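Long-range contact in SusD superfamily protein (Bacteroides fragilis NCTC 9343, PDB 3NQP), which probably binds glycans at the cell surface as a SusD-family outer-membrane lipoprotein, helping to deliver them to a partner transporter: residues L387-I392 with A403-L408. Sequence-based numbering, arbitrary orientation.
Sequences LTLAEI and AKYINL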
loop_
_atom_site.group_PDB
_atom_site.type_symbol
_atom_site.label_atom_id
_atom_site.label_comp_id
_atom_site.label_asym_id
_atom_site.label_seq_id
_atom_site.Cartn_x
_atom_site.Cartn_y
_atom_site.Cartn_z
ATOM N N LEU A 387 -8.455 -7.903 -7.732
ATOM C CA LEU A 387 -9.271 -7.873 -6.506
ATOM C C LEU A 387 -10.066 -6.565 -6.388
ATOM O O LEU A 387 -11.126 -6.527 -5.769
ATOM C CB LEU A 387 -8.417 -8.194 -5.273
ATOM C CG LEU A 387 -7.919 -9.673 -5.301
ATOM C CD1 LEU A 387 -6.904 -9.856 -4.214
ATOM C CD2 LEU A 387 -9.075 -10.676 -5.184
ATOM N N THR A 388 -9.561 -5.506 -6.997
ATOM C CA THR A 388 -10.274 -4.243 -7.068
ATOM C C THR A 388 -11.519 -4.395 -8.004
ATOM O O THR A 388 -12.621 -3.920 -7.673
ATOM C CB THR A 388 -9.314 -3.054 -7.460
ATOM O OG1 THR A 388 -8.146 -3.030 -6.602
ATOM C CG2 THR A 388 -10.023 -1.725 -7.321
ATOM N N LEU A 389 -11.353 -5.077 -9.143
ATOM C CA LEU A 389 -12.466 -5.397 -10.046
ATOM C C LEU A 389 -13.430 -6.370 -9.399
ATOM O O LEU A 389 -14.628 -6.275 -9.615
ATOM C CB LEU A 389 -11.936 -5.967 -11.364
ATOM C CG LEU A 389 -11.396 -4.924 -12.344
ATOM C CD1 LEU A 389 -10.584 -5.540 -13.473
ATOM C CD2 LEU A 389 -12.513 -4.084 -12.885
ATOM N N ALA A 390 -12.925 -7.287 -8.562
ATOM C CA ALA A 390 -13.816 -8.147 -7.780
ATOM C C ALA A 390 -14.745 -7.320 -6.856
ATOM O O ALA A 390 -15.951 -7.614 -6.715
ATOM C CB ALA A 390 -13.026 -9.171 -6.976
ATOM N N GLU A 391 -14.168 -6.316 -6.197
ATOM C CA GLU A 391 -14.941 -5.458 -5.317
ATOM C C GLU A 391 -16.005 -4.674 -6.108
ATOM O O GLU A 391 -17.139 -4.575 -5.664
ATOM C CB GLU A 391 -14.027 -4.516 -4.549
ATOM C CG GLU A 391 -14.765 -3.652 -3.538
ATOM C CD GLU A 391 -13.824 -2.887 -2.653
ATOM O OE1 GLU A 391 -12.677 -3.370 -2.503
ATOM O OE2 GLU A 391 -14.241 -1.820 -2.123
ATOM N N ILE A 392 -15.653 -4.179 -7.301
ATOM C CA ILE A 392 -16.632 -3.499 -8.172
ATOM C C ILE A 392 -17.754 -4.491 -8.543
ATOM O O ILE A 392 -18.948 -4.155 -8.449
ATOM C CB ILE A 392 -15.964 -2.905 -9.440
ATOM C CG1 ILE A 392 -15.054 -1.713 -9.067
ATOM C CG2 ILE A 392 -17.031 -2.478 -10.438
ATOM C CD1 ILE A 392 -14.023 -1.230 -10.212
ATOM N N ALA A 403 -16.165 -14.267 -7.933
ATOM C CA ALA A 403 -15.552 -15.581 -7.801
ATOM C C ALA A 403 -14.418 -15.774 -8.790
ATOM O O ALA A 403 -13.409 -16.355 -8.448
ATOM C CB ALA A 403 -16.611 -16.681 -8.002
ATOM N N LYS A 404 -14.614 -15.330 -10.026
ATOM C CA LYS A 404 -13.593 -15.443 -11.061
ATOM C C LYS A 404 -12.304 -14.789 -10.619
ATOM O O LYS A 404 -11.232 -15.356 -10.751
ATOM C CB LYS A 404 -14.072 -14.825 -12.383
ATOM C CG LYS A 404 -13.065 -14.796 -13.555
ATOM C CD LYS A 404 -13.652 -14.091 -14.784
ATOM C CE LYS A 404 -13.735 -12.554 -14.584
ATOM N NZ LYS A 404 -14.468 -11.867 -15.687
ATOM N N TYR A 405 -12.393 -13.553 -10.179
ATOM C CA TYR A 405 -11.173 -12.807 -9.847
ATOM C C TYR A 405 -10.488 -13.348 -8.575
ATOM O O TYR A 405 -9.267 -13.422 -8.513
ATOM C CB TYR A 405 -11.519 -11.345 -9.674
ATOM C CG TYR A 405 -11.731 -10.642 -10.991
ATOM C CD1 TYR A 405 -10.714 -10.579 -11.926
ATOM C CD2 TYR A 405 -12.923 -10.011 -11.292
ATOM C CE1 TYR A 405 -10.883 -9.883 -13.142
ATOM C CE2 TYR A 405 -13.092 -9.322 -12.510
ATOM C CZ TYR A 405 -12.064 -9.268 -13.422
ATOM O OH TYR A 405 -12.235 -8.599 -14.630
ATOM N N ILE A 406 -11.270 -13.711 -7.557
ATOM C CA ILE A 406 -10.703 -14.367 -6.368
ATOM C C ILE A 406 -9.974 -15.651 -6.739
ATOM O O ILE A 406 -8.875 -15.903 -6.264
ATOM C CB ILE A 406 -11.765 -14.690 -5.300
ATOM C CG1 ILE A 406 -12.296 -13.400 -4.665
ATOM C CG2 ILE A 406 -11.181 -15.623 -4.198
ATOM C CD1 ILE A 406 -13.590 -13.632 -3.791
ATOM N N ASN A 407 -10.582 -16.463 -7.579
ATOM C CA ASN A 407 -9.968 -17.729 -7.960
ATOM C C ASN A 407 -8.747 -17.593 -8.870
ATOM O O ASN A 407 -7.854 -18.444 -8.825
ATOM C CB ASN A 407 -11.004 -18.679 -8.552
ATOM C CG ASN A 407 -11.967 -19.221 -7.495
ATOM O OD1 ASN A 407 -11.551 -19.562 -6.375
ATOM N ND2 ASN A 407 -13.265 -19.314 -7.849
ATOM N N LEU A 408 -8.692 -16.556 -9.698
ATOM C CA LEU A 408 -7.478 -16.269 -10.435
ATOM C C LEU A 408 -6.304 -16.084 -9.450
ATOM O O LEU A 408 -5.257 -16.687 -9.616
ATOM C CB LEU A 408 -7.617 -14.984 -11.262
ATOM C CG LEU A 408 -8.230 -15.153 -12.644
ATOM C CD1 LEU A 408 -8.573 -13.756 -13.255
ATOM C CD2 LEU A 408 -7.326 -15.999 -13.569
#
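The ring of Tyr-405 carries Leu-389 on one face and its own neighbour in sequence, Lys-404, on the other. CB of Leu-389 lies 4.1 Å from the ring centroid and 25° off the ring normal, a CH-pi contact displaced toward the rim at CE2 and CZ. The leucine side chain crosses the tyrosine obliquely, and its CD1 is 3.7 Å from the phenolic OH of Tyr-405. On the opposite face lies CE of Lys-404, so CB of Leu-389 and this lysine carbon sit over opposite faces, both displaced toward the rim. At the inner end of the ring, Tyr-405 CD2 meets the backbone N of Ala-390 obliquely, at 3.9 Å.

In Tyr-405, chi1 of -77° sets CG anti to the carbonyl carbon and beside the backbone N. Where the helices lie closest, CB of Ala-390 sits 3.8 Å from CB of Tyr-405; the small methyl lets the two backbones come in, with their CA atoms 5.7 Å apart. On the far side of this pair from the ring, CD2 of Leu-387 reaches 4.3 Å from CG1 of Ile-406, a looser apolar touch. The side-chain contacts are mainly apolar and aromatic, and all five touching residues are buried.

The two segments run nearly antiparallel, at 159°, as the helical hairpin 382-396 and 399-414, a pairing consistent with the TPR-like helical framework of SusD proteins. Helix 431-445 packs against the Leu-387 and Ile-406 side, placing Ile-438 against both Ala-390 and Ile-406. Leu-389 also touches Leu-236 and Leu-240 of helix 228-241, while helix 200-216 meets helix 382-396 through Thr-388, Glu-391 and Ile-392.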